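Local coordinates for hypothetical protein XCC279 (Xanthomonas campestris pv. campestris, PDB 4NAV), which probably hydrolyses 3-deoxy-D-manno-octulosonate 8-phosphate to KDO and inorganic phosphate, using magnesium, in the synthesis of lipopolysaccharide, at residues His87-Val92 against Arg96-Ala101; Glu60-His65 against Val165-Gln170; Pro124-Val129 against Glu144-His149; Ala23-Asp28 against Gly157-Val162. One frame throughout, in Å; residues are numbered along the deposited sequence.

Interaction 1: His87-Val92 against Arg96-Ala101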
loop_
_atom_site.group_PDB
_atom_site.type_symbol
_atom_site.label_atom_id
_atom_site.label_comp_id
_atom_site.label_asym_id
_atom_site.label_seq_id
_atom_site.Cartn_x
_atom_site.Cartn_y
_atom_site.Cartn_z
ATOM N N HIS A 87 22.199 15.038 6.001
ATOM C CA HIS A 87 21.727 16.383 6.325
ATOM C C HIS A 87 20.268 16.508 6.006
ATOM O O HIS A 87 19.808 15.939 5.022
ATOM C CB HIS A 87 22.362 17.434 5.413
ATOM C CG HIS A 87 22.569 18.771 6.053
ATOM N ND1 HIS A 87 21.604 19.754 6.031
ATOM C CD2 HIS A 87 23.636 19.305 6.693
ATOM C CE1 HIS A 87 22.056 20.830 6.651
ATOM N NE2 HIS A 87 23.288 20.583 7.065
ATOM N N VAL A 88 19.594 17.364 6.774
ATOM C CA VAL A 88 18.186 17.666 6.586
ATOM C C VAL A 88 17.963 19.167 6.748
ATOM O O VAL A 88 18.604 19.810 7.567
ATOM C CB VAL A 88 17.328 16.922 7.611
ATOM C CG1 VAL A 88 15.866 17.042 7.254
ATOM C CG2 VAL A 88 17.739 15.462 7.681
ATOM N N GLN A 89 17.074 19.722 5.930
ATOM C CA GLN A 89 16.666 21.118 6.042
ATOM C C GLN A 89 15.162 21.145 5.936
ATOM O O GLN A 89 14.567 20.691 4.965
ATOM C CB GLN A 89 17.322 22.009 4.983
ATOM C CG GLN A 89 18.698 22.507 5.399
ATOM C CD GLN A 89 19.296 23.497 4.417
ATOM O OE1 GLN A 89 18.912 23.550 3.242
ATOM N NE2 GLN A 89 20.261 24.275 4.886
ATOM N N ILE A 90 14.549 21.669 6.976
ATOM C CA ILE A 90 13.142 21.495 7.171
ATOM C C ILE A 90 12.463 22.851 7.135
ATOM O O ILE A 90 13.065 23.869 7.489
ATOM C CB ILE A 90 12.934 20.748 8.505
ATOM C CG1 ILE A 90 11.645 19.958 8.476
ATOM C CG2 ILE A 90 13.011 21.688 9.712
ATOM C CD1 ILE A 90 11.604 18.889 9.535
ATOM N N GLY A 91 11.214 22.853 6.688
ATOM C CA GLY A 91 10.409 24.060 6.659
ATOM C C GLY A 91 10.939 25.088 5.684
ATOM O O GLY A 91 10.953 26.273 5.970
ATOM N N VAL A 92 11.359 24.642 4.513
ATOM C CA VAL A 92 12.028 25.530 3.579
ATOM C C VAL A 92 11.007 26.241 2.675
ATOM O O VAL A 92 10.196 25.592 1.991
ATOM C CB VAL A 92 13.065 24.702 2.801
ATOM C CG1 VAL A 92 13.669 25.473 1.644
ATOM C CG2 VAL A 92 14.139 24.203 3.755
ATOM N N ARG A 96 15.263 26.267 -4.065
ATOM C CA ARG A 96 16.434 26.821 -4.753
ATOM C C ARG A 96 17.393 27.467 -3.765
ATOM O O ARG A 96 18.555 27.110 -3.724
ATOM C CB ARG A 96 16.028 27.847 -5.824
ATOM C CG ARG A 96 17.155 28.209 -6.774
ATOM C CD ARG A 96 16.702 29.120 -7.918
ATOM N NE ARG A 96 16.856 30.556 -7.709
ATOM C CZ ARG A 96 15.933 31.350 -7.176
ATOM N NH1 ARG A 96 14.768 30.865 -6.754
ATOM N NH2 ARG A 96 16.182 32.640 -7.048
ATOM N N LEU A 97 16.897 28.416 -2.965
ATOM C CA LEU A 97 17.735 29.151 -2.000
ATOM C C LEU A 97 18.391 28.184 -1.024
ATOM O O LEU A 97 19.564 28.338 -0.709
ATOM C CB LEU A 97 16.942 30.232 -1.268
ATOM N N ALA A 98 17.656 27.161 -0.584
ATOM C CA ALA A 98 18.234 26.161 0.308
ATOM C C ALA A 98 19.403 25.460 -0.371
ATOM O O ALA A 98 20.493 25.380 0.185
ATOM C CB ALA A 98 17.191 25.160 0.724
ATOM N N VAL A 99 19.167 24.965 -1.583
ATOM C CA VAL A 99 20.211 24.320 -2.361
ATOM C C VAL A 99 21.419 25.242 -2.562
ATOM O O VAL A 99 22.560 24.841 -2.327
ATOM C CB VAL A 99 19.672 23.839 -3.729
ATOM C CG1 VAL A 99 20.804 23.450 -4.660
ATOM C CG2 VAL A 99 18.745 22.643 -3.554
ATOM N N LEU A 100 21.159 26.468 -3.001
ATOM C CA LEU A 100 22.204 27.465 -3.195
ATOM C C LEU A 100 23.017 27.640 -1.917
ATOM O O LEU A 100 24.206 27.853 -1.962
ATOM C CB LEU A 100 21.558 28.810 -3.588
ATOM C CG LEU A 100 21.870 29.619 -4.840
ATOM C CD1 LEU A 100 22.057 28.744 -6.059
ATOM C CD2 LEU A 100 20.741 30.630 -5.085
ATOM N N ALA A 101 22.370 27.567 -0.762
ATOM C CA ALA A 101 23.069 27.732 0.511
ATOM C C ALA A 101 24.010 26.582 0.738
ATOM O O ALA A 101 25.143 26.774 1.173
ATOM C CB ALA A 101 22.071 27.830 1.662
#
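Ala98 of helix 95-105 is met by two side chains, Gln89 and Val92, from the end of strand 87-90 and the turn beyond it. The helix follows that strand closely and leads on to the parallel strand 113-116, so the contact lies at the first bend of a beta-alpha-beta crossover in the Rossmann-like core of the haloacid dehalogenase (HAD) fold. At the start of the helical segment, Arg96 leads away from this strand and packs on Ala128 of its own chain and Ala182 of a second subunit. The backbone N of Leu97 is held by Asn94 OD1. Next comes Ala98, whose lone methyl suits a close approach: the nearest pair of CA atoms, Val92 CA and Ala98 CA, is 7.0 Å apart. Gln89, extended beyond CG (chi2 -174°), brings OE1 to 3.4 Å from Ala98 CB, and Val92 CG1 reaches that same Ala98 CB at 3.7 Å; no hydrogen bond crosses between the two segments. Val99 turns to the sheet instead, where its branched, apolar side chain suits the buried surface made by Ile69, Val113 and Phe115. At the end of the segment Ala101 N bonds to Leu97 O at 2.9 Å.

Interaction 2: Glu60-His65 against Val165-Gln170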
loop_
_atom_site.group_PDB
_atom_site.type_symbol
_atom_site.label_atom_id
_atom_site.label_comp_id
_atom_site.label_asym_id
_atom_site.label_seq_id
_atom_site.Cartn_x
_atom_site.Cartn_y
_atom_site.Cartn_z
ATOM N N GLU A 60 26.420 8.474 0.521
ATOM C CA GLU A 60 27.220 9.087 1.552
ATOM C C GLU A 60 28.589 8.352 1.614
ATOM O O GLU A 60 29.638 8.979 1.611
ATOM C CB GLU A 60 26.493 9.133 2.897
ATOM C CG GLU A 60 26.971 10.247 3.846
ATOM C CD GLU A 60 26.518 11.669 3.459
ATOM O OE1 GLU A 60 25.386 11.841 2.957
ATOM O OE2 GLU A 60 27.318 12.618 3.675
ATOM N N HIS A 61 28.553 7.027 1.624
ATOM C CA HIS A 61 29.744 6.196 1.691
ATOM C C HIS A 61 30.700 6.439 0.529
ATOM O O HIS A 61 31.923 6.263 0.674
ATOM C CB HIS A 61 29.308 4.731 1.717
ATOM C CG HIS A 61 30.339 3.785 2.220
ATOM N ND1 HIS A 61 31.212 3.122 1.389
ATOM C CD2 HIS A 61 30.623 3.381 3.477
ATOM C CE1 HIS A 61 31.999 2.355 2.117
ATOM N NE2 HIS A 61 31.658 2.487 3.386
ATOM N N ALA A 62 30.154 6.880 -0.596
ATOM C CA ALA A 62 30.965 7.243 -1.737
ATOM C C ALA A 62 31.304 8.729 -1.767
ATOM O O ALA A 62 31.762 9.264 -2.785
ATOM C CB ALA A 62 30.253 6.876 -2.993
ATOM N N GLY A 63 31.164 9.381 -0.632
ATOM C CA GLY A 63 31.723 10.725 -0.483
ATOM C C GLY A 63 30.888 11.803 -1.101
ATOM O O GLY A 63 31.347 12.930 -1.266
ATOM N N ILE A 64 29.644 11.457 -1.390
ATOM C CA ILE A 64 28.710 12.396 -1.933
ATOM C C ILE A 64 27.871 12.877 -0.789
ATOM O O ILE A 64 27.344 12.067 -0.073
ATOM C CB ILE A 64 27.822 11.720 -2.987
ATOM C CG1 ILE A 64 28.694 11.191 -4.113
ATOM C CG2 ILE A 64 26.803 12.699 -3.551
ATOM C CD1 ILE A 64 27.965 10.286 -5.076
ATOM N N HIS A 65 27.715 14.186 -0.652
ATOM C CA HIS A 65 26.843 14.749 0.364
ATOM C C HIS A 65 25.347 14.578 0.016
ATOM O O HIS A 65 24.922 14.833 -1.102
ATOM C CB HIS A 65 27.170 16.217 0.597
ATOM C CG HIS A 65 28.577 16.444 1.071
ATOM N ND1 HIS A 65 29.563 16.976 0.259
ATOM C CD2 HIS A 65 29.170 16.181 2.259
ATOM C CE1 HIS A 65 30.697 17.042 0.930
ATOM N NE2 HIS A 65 30.485 16.568 2.147
ATOM N N VAL A 165 22.425 4.921 -10.446
ATOM C CA VAL A 165 22.974 5.601 -11.608
ATOM C C VAL A 165 24.226 6.402 -11.260
ATOM O O VAL A 165 25.288 6.270 -11.902
ATOM C CB VAL A 165 21.934 6.542 -12.224
ATOM C CG1 VAL A 165 22.594 7.563 -13.146
ATOM C CG2 VAL A 165 20.864 5.725 -12.951
ATOM N N VAL A 166 24.107 7.193 -10.191
ATOM C CA VAL A 166 25.172 8.079 -9.793
ATOM C C VAL A 166 26.402 7.269 -9.402
ATOM O O VAL A 166 27.515 7.500 -9.899
ATOM C CB VAL A 166 24.711 8.976 -8.652
ATOM C CG1 VAL A 166 25.881 9.776 -8.077
ATOM C CG2 VAL A 166 23.680 9.949 -9.160
ATOM N N LEU A 167 26.186 6.296 -8.528
ATOM C CA LEU A 167 27.247 5.392 -8.133
ATOM C C LEU A 167 27.883 4.691 -9.363
ATOM O O LEU A 167 29.105 4.673 -9.500
ATOM C CB LEU A 167 26.706 4.379 -7.153
ATOM C CG LEU A 167 26.285 4.985 -5.793
ATOM C CD1 LEU A 167 25.509 3.990 -4.961
ATOM C CD2 LEU A 167 27.528 5.432 -5.031
ATOM N N ALA A 168 27.058 4.219 -10.305
ATOM C CA ALA A 168 27.619 3.568 -11.487
ATOM C C ALA A 168 28.468 4.561 -12.303
ATOM O O ALA A 168 29.543 4.231 -12.762
ATOM C CB ALA A 168 26.509 3.007 -12.356
ATOM N N ALA A 169 27.976 5.793 -12.454
ATOM C CA ALA A 169 28.673 6.783 -13.235
ATOM C C ALA A 169 29.980 7.162 -12.584
ATOM O O ALA A 169 30.889 7.661 -13.255
ATOM C CB ALA A 169 27.822 8.029 -13.450
ATOM N N GLN A 170 30.063 6.981 -11.281
ATOM C CA GLN A 170 31.279 7.350 -10.553
ATOM C C GLN A 170 32.150 6.150 -10.207
ATOM O O GLN A 170 33.014 6.248 -9.370
ATOM C CB GLN A 170 30.895 8.143 -9.304
ATOM C CG GLN A 170 30.237 9.480 -9.631
ATOM C CD GLN A 170 30.020 10.348 -8.399
ATOM O OE1 GLN A 170 30.642 10.136 -7.360
ATOM N NE2 GLN A 170 29.210 11.385 -8.550
#
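Ile64 reaches across to Val166 and Gln170 as the chain leaves helix 50-61 and enters strand 65-70. From its CB, directed at helix 158-169, the side chain forks. CG1 lies beside the backbone N (chi1 -60°) and carries the longer arm toward the helix, coming within 3.9 Å of Gln170 OE1. With chi2 at 169° the arm stays extended, and its tip, Ile64 CD1, touches both the valine methyl, Val166 CG1, at 3.7 Å and the amide oxygen, Gln170 OE1, at 3.5 Å. Isoleucine suits this place because its unbranched CG1-CD1 arm is long enough to reach the helix while CG2 stays near the backbone. The amide itself is turned to other work, its NE2 hydrogen-bonded to Val20 O and Ala17 O. A second, smaller apolar touch joins Ala62 CB to Leu167 CD2 at 3.7 Å. Between Ala62 and Ile64, both of which direct their CB at the partner helix, a Schellman motif ends helix 50-61: Gly63, with positive phi, is its C-prime residue, and Ile64 N bonds to Leu59 O and Gly63 N to Glu60 O. The contact thus packs the C-terminal ends of helices 50-61 and 158-169 together beside the start of strand 65-70, with helix 11-17 against Val165 and Ala169, and helix 173-180 against Leu167.

Interaction 3: Pro124-Val129 against Glu144-His149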
loop_
_atom_site.group_PDB
_atom_site.type_symbol
_atom_site.label_atom_id
_atom_site.label_comp_id
_atom_site.label_asym_id
_atom_site.label_seq_id
_atom_site.Cartn_x
_atom_site.Cartn_y
_atom_site.Cartn_z
ATOM N N PRO A 124 11.618 25.275 -8.469
ATOM C CA PRO A 124 12.683 26.261 -8.520
ATOM C C PRO A 124 14.057 25.627 -8.531
ATOM O O PRO A 124 14.948 26.044 -9.280
ATOM C CB PRO A 124 12.472 27.054 -7.230
ATOM C CG PRO A 124 11.004 26.966 -6.957
ATOM C CD PRO A 124 10.670 25.560 -7.374
ATOM N N ALA A 125 14.197 24.587 -7.732
ATOM C CA ALA A 125 15.423 23.822 -7.652
ATOM C C ALA A 125 15.617 22.954 -8.896
ATOM O O ALA A 125 16.710 22.909 -9.478
ATOM C CB ALA A 125 15.403 22.955 -6.410
ATOM N N LEU A 126 14.585 22.226 -9.287
ATOM C CA LEU A 126 14.710 21.376 -10.454
ATOM C C LEU A 126 15.228 22.173 -11.636
ATOM O O LEU A 126 16.088 21.673 -12.398
ATOM C CB LEU A 126 13.396 20.733 -10.795
ATOM C CG LEU A 126 13.017 19.610 -9.827
ATOM C CD1 LEU A 126 11.534 19.296 -9.874
ATOM C CD2 LEU A 126 13.830 18.360 -10.152
ATOM N N LEU A 127 14.786 23.428 -11.773
ATOM C CA LEU A 127 15.240 24.258 -12.901
ATOM C C LEU A 127 16.607 24.904 -12.729
ATOM O O LEU A 127 17.163 25.422 -13.691
ATOM C CB LEU A 127 14.218 25.344 -13.219
ATOM C CG LEU A 127 12.921 24.832 -13.836
ATOM C CD1 LEU A 127 12.012 26.001 -14.193
ATOM C CD2 LEU A 127 13.169 23.965 -15.068
ATOM N N ALA A 128 17.161 24.858 -11.523
ATOM C CA ALA A 128 18.446 25.491 -11.238
ATOM C C ALA A 128 19.649 24.508 -11.186
ATOM O O ALA A 128 20.779 24.914 -11.419
ATOM C CB ALA A 128 18.340 26.271 -9.949
ATOM N N VAL A 129 19.413 23.218 -10.925
ATOM C CA VAL A 129 20.535 22.286 -10.707
ATOM C C VAL A 129 21.105 21.646 -11.981
ATOM O O VAL A 129 20.473 21.625 -13.024
ATOM C CB VAL A 129 20.181 21.187 -9.703
ATOM C CG1 VAL A 129 19.835 21.789 -8.353
ATOM C CG2 VAL A 129 19.034 20.322 -10.217
ATOM N N GLU A 144 7.147 17.138 -17.304
ATOM C CA GLU A 144 7.338 17.915 -18.529
ATOM C C GLU A 144 8.579 18.755 -18.541
ATOM O O GLU A 144 9.033 19.159 -19.612
ATOM C CB GLU A 144 6.255 18.964 -18.616
ATOM C CG GLU A 144 5.022 18.641 -19.402
ATOM C CD GLU A 144 4.157 19.881 -19.463
ATOM O OE1 GLU A 144 4.243 20.714 -18.555
ATOM O OE2 GLU A 144 3.402 20.029 -20.418
ATOM N N ARG A 145 9.041 19.136 -17.355
ATOM C CA ARG A 145 10.114 20.107 -17.242
ATOM C C ARG A 145 11.442 19.472 -16.826
ATOM O O ARG A 145 12.438 20.167 -16.666
ATOM C CB ARG A 145 9.679 21.257 -16.310
ATOM C CG ARG A 145 9.117 22.459 -17.067
ATOM C CD ARG A 145 8.241 23.397 -16.248
ATOM N NE ARG A 145 6.869 22.918 -16.328
ATOM C CZ ARG A 145 5.871 23.483 -17.013
ATOM N NH1 ARG A 145 6.023 24.598 -17.708
ATOM N NH2 ARG A 145 4.694 22.894 -16.993
ATOM N N VAL A 146 11.460 18.150 -16.681
ATOM C CA VAL A 146 12.670 17.411 -16.323
ATOM C C VAL A 146 12.852 16.221 -17.242
ATOM O O VAL A 146 11.940 15.444 -17.449
ATOM C CB VAL A 146 12.547 16.856 -14.907
ATOM C CG1 VAL A 146 13.798 16.074 -14.544
ATOM C CG2 VAL A 146 12.292 17.993 -13.919
ATOM N N GLN A 147 14.043 16.052 -17.776
ATOM C CA GLN A 147 14.260 15.003 -18.764
ATOM C C GLN A 147 14.393 13.613 -18.151
ATOM O O GLN A 147 13.780 12.658 -18.633
ATOM C CB GLN A 147 15.409 15.412 -19.645
ATOM C CG GLN A 147 15.169 16.868 -20.015
ATOM C CD GLN A 147 15.913 17.323 -21.238
ATOM O OE1 GLN A 147 17.094 16.974 -21.431
ATOM N NE2 GLN A 147 15.234 18.112 -22.082
ATOM N N TRP A 148 15.093 13.517 -17.026
ATOM C CA TRP A 148 15.347 12.209 -16.411
ATOM C C TRP A 148 14.196 11.773 -15.498
ATOM O O TRP A 148 13.950 12.388 -14.469
ATOM C CB TRP A 148 16.689 12.211 -15.673
ATOM C CG TRP A 148 17.033 10.934 -15.017
ATOM C CD1 TRP A 148 16.500 9.705 -15.249
ATOM C CD2 TRP A 148 18.046 10.748 -14.039
ATOM N NE1 TRP A 148 17.092 8.763 -14.436
ATOM C CE2 TRP A 148 18.053 9.388 -13.691
ATOM C CE3 TRP A 148 18.940 11.608 -13.410
ATOM C CZ2 TRP A 148 18.907 8.883 -12.761
ATOM C CZ3 TRP A 148 19.777 11.109 -12.466
ATOM C CH2 TRP A 148 19.752 9.758 -12.143
ATOM N N HIS A 149 13.495 10.713 -15.889
ATOM C CA HIS A 149 12.443 10.131 -15.077
ATOM C C HIS A 149 12.875 8.741 -14.699
ATOM O O HIS A 149 13.282 7.998 -15.561
ATOM C CB HIS A 149 11.140 10.029 -15.881
ATOM C CG HIS A 149 10.624 11.342 -16.397
ATOM N ND1 HIS A 149 9.416 11.458 -17.048
ATOM C CD2 HIS A 149 11.146 12.593 -16.359
ATOM C CE1 HIS A 149 9.219 12.719 -17.395
ATOM N NE2 HIS A 149 10.254 13.428 -16.985
#
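Leu126 and Val146 meet through methyl groups, Leu126 CD2 lying 4.1 Å from Val146 CG2, with the two side chains crossing at about a right angle. Beside them Leu127 CD2 comes to 4.2 Å from the backbone oxygen of Arg145, a looser touch at the exposed border of the contact. In Leu127 CG sits beside the backbone N (chi1 -70°), which swings the branched end nearer the loop than its CB direction alone would suggest. Leucine and valine suit the buried position as apolar, branched side chains; both also pack on Pro132, so one apolar patch joins the short helix 123-126, strand 131-133 and the loop. The patch belongs to the HAD core, the side chain of Leu126 being about 7 Å from that of Asp118, a predicted magnesium ligand. A second shell fixes the loop. His149 NE2 donates to Val146 O at 2.7 Å, but the bond is bent, 130° at the hydrogen, and the same nitrogen is also hydrogen-bonded to Ala143 O in helix 140-143. Arg145 turns its guanidinium away from Leu127: NH2 pairs with Glu144 OE1 at 2.7 Å, and NE bonds to Trp141 O. Farther out, Glu144 OE2 accepts from the backbone N of Tyr3 of a second subunit. The chemistry across the contact is therefore non-directional: methyl packing buries surface without fixing an orientation, whereas the directed hydrogen bonds and the salt bridge lie within the loop, between it and helix 140-143, and at the subunit boundary.

Interaction 4: Ala23-Asp28 against Gly157-Val162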
loop_
_atom_site.group_PDB
_atom_site.type_symbol
_atom_site.label_atom_id
_atom_site.label_comp_id
_atom_site.label_asym_id
_atom_site.label_seq_id
_atom_site.Cartn_x
_atom_site.Cartn_y
_atom_site.Cartn_z
ATOM N N ALA A 23 23.658 15.552 -3.515
ATOM C CA ALA A 23 22.392 14.947 -3.961
ATOM C C ALA A 23 21.293 15.354 -3.002
ATOM O O ALA A 23 21.356 15.024 -1.816
ATOM C CB ALA A 23 22.518 13.438 -4.006
ATOM N N CYS A 24 20.290 16.075 -3.502
ATOM C CA CYS A 24 19.202 16.561 -2.653
ATOM C C CYS A 24 17.931 15.884 -3.039
ATOM O O CYS A 24 17.685 15.671 -4.213
ATOM C CB CYS A 24 19.022 18.056 -2.833
ATOM S SG CYS A 24 20.500 19.014 -2.490
ATOM N N PHE A 25 17.083 15.591 -2.062
ATOM C CA PHE A 25 15.860 14.847 -2.300
ATOM C C PHE A 25 14.684 15.490 -1.601
ATOM O O PHE A 25 14.713 15.684 -0.388
ATOM C CB PHE A 25 16.008 13.434 -1.758
ATOM C CG PHE A 25 17.016 12.612 -2.482
ATOM C CD1 PHE A 25 16.629 11.689 -3.449
ATOM C CD2 PHE A 25 18.359 12.773 -2.205
ATOM C CE1 PHE A 25 17.561 10.927 -4.116
ATOM C CE2 PHE A 25 19.299 12.021 -2.870
ATOM C CZ PHE A 25 18.905 11.099 -3.823
ATOM N N ASP A 26 13.623 15.773 -2.358
ATOM C CA ASP A 26 12.319 16.048 -1.769
ATOM C C ASP A 26 11.943 14.851 -0.900
ATOM O O ASP A 26 12.460 13.757 -1.074
ATOM C CB ASP A 26 11.264 16.201 -2.872
ATOM C CG ASP A 26 9.934 16.719 -2.350
ATOM O OD1 ASP A 26 9.982 17.630 -1.479
ATOM O OD2 ASP A 26 8.861 16.232 -2.812
ATOM N N VAL A 27 11.050 15.041 0.046
ATOM C CA VAL A 27 10.599 13.926 0.872
ATOM C C VAL A 27 9.341 13.301 0.244
ATOM O O VAL A 27 9.378 12.182 -0.287
ATOM C CB VAL A 27 10.363 14.386 2.329
ATOM C CG1 VAL A 27 9.831 13.252 3.178
ATOM C CG2 VAL A 27 11.670 14.897 2.930
ATOM N N ASP A 28 8.234 14.019 0.354
ATOM C CA ASP A 28 6.957 13.481 -0.042
ATOM C C ASP A 28 6.801 13.411 -1.516
ATOM O O ASP A 28 6.983 14.411 -2.237
ATOM C CB ASP A 28 5.843 14.285 0.571
ATOM C CG ASP A 28 5.661 13.961 2.030
ATOM O OD1 ASP A 28 5.190 12.815 2.341
ATOM O OD2 ASP A 28 5.957 14.857 2.841
ATOM N N GLY A 157 11.404 2.597 -4.568
ATOM C CA GLY A 157 12.733 2.456 -5.108
ATOM C C GLY A 157 13.201 3.504 -6.111
ATOM O O GLY A 157 14.286 3.357 -6.675
ATOM N N ALA A 158 12.429 4.561 -6.332
ATOM C CA ALA A 158 12.827 5.581 -7.276
ATOM C C ALA A 158 14.157 6.244 -6.867
ATOM O O ALA A 158 15.034 6.505 -7.705
ATOM C CB ALA A 158 11.754 6.629 -7.399
ATOM N N ALA A 159 14.306 6.534 -5.590
ATOM C CA ALA A 159 15.542 7.136 -5.124
ATOM C C ALA A 159 16.749 6.165 -5.215
ATOM O O ALA A 159 17.849 6.577 -5.564
ATOM C CB ALA A 159 15.372 7.653 -3.699
ATOM N N ARG A 160 16.535 4.892 -4.920
ATOM C CA ARG A 160 17.574 3.919 -5.116
ATOM C C ARG A 160 17.968 3.909 -6.576
ATOM O O ARG A 160 19.163 3.877 -6.913
ATOM C CB ARG A 160 17.108 2.517 -4.714
ATOM C CG ARG A 160 18.116 1.399 -4.989
ATOM C CD ARG A 160 19.470 1.727 -4.363
ATOM N NE ARG A 160 20.360 0.560 -4.370
ATOM C CZ ARG A 160 20.271 -0.478 -3.537
ATOM N NH1 ARG A 160 19.303 -0.544 -2.616
ATOM N NH2 ARG A 160 21.153 -1.463 -3.637
ATOM N N GLU A 161 16.981 3.967 -7.457
ATOM C CA GLU A 161 17.276 3.957 -8.886
ATOM C C GLU A 161 18.219 5.096 -9.259
ATOM O O GLU A 161 19.106 4.928 -10.101
ATOM C CB GLU A 161 15.987 4.001 -9.709
ATOM C CG GLU A 161 16.196 3.690 -11.183
ATOM C CD GLU A 161 14.913 3.835 -11.980
ATOM O OE1 GLU A 161 13.800 3.453 -11.473
ATOM O OE2 GLU A 161 15.004 4.349 -13.122
ATOM N N VAL A 162 18.019 6.247 -8.637
ATOM C CA VAL A 162 18.871 7.380 -8.866
ATOM C C VAL A 162 20.251 7.100 -8.286
ATOM O O VAL A 162 21.259 7.253 -8.973
ATOM C CB VAL A 162 18.273 8.644 -8.220
ATOM C CG1 VAL A 162 19.301 9.767 -8.075
ATOM C CG2 VAL A 162 17.115 9.130 -9.049
#
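Phe25 packs its ring against Ala159 and Val162 of helix 158-169, joining the central strand of the parallel sheet to a helix on one of its faces. Along the strand, Ala23 points at the same helix but is too short to touch it. Cys24 alternates to the other face, among Ile69 and Phe115. At Phe25 the ring reaches outward with CG beside the backbone N (chi1 -66°), bringing CE1 to 4.0 Å from Ala159 CB and CZ to 4.5 Å from Val162 CG1. Both methyls come at the ring obliquely. A small alanine and a branched valine, one helical turn apart, give the flat ring an apolar seat. Phe25 immediately precedes Asp26. Asp26 and Asp28 fit the DxDx(T/V) pattern of HAD phosphatases: Asp26, which probably binds magnesium, has a salt bridge from OD1 to Lys95, and Asp28, a predicted substrate ligand, has one from OD2 to Lys46. Strand 22-25 runs between parallel strands 65-70 and 113-116, and the Phe25 ring is buried among helix 158-169, Leu56 of helix 50-61 and Met116 of the neighbouring strand.

How the interactions relate
The central strand 22-25 links most of these contacts. Interaction 4 packs one of its faces, and interaction 1 reaches the other, where Val99 CG2 lies 4.2 Å from Cys24 SG. Arg96 CD, 3.8 Å from Pro124 O, joins interactions 1 and 3. Interactions 2 and 4 share helix 158-169, their centres about 13 Å apart, and are joined by a probable hydrogen bond of 2.8 Å from Ala23 N to His65 O. Trp148 carries interaction 3 to that helix, with CZ2 3.7 Å from Val165 CG2. Interaction 4 contains the predicted magnesium ligand Asp26; the side chains of Val92 and Leu126 approach it to about 9 and 8 Å, whereas interaction 2 lies away from the site.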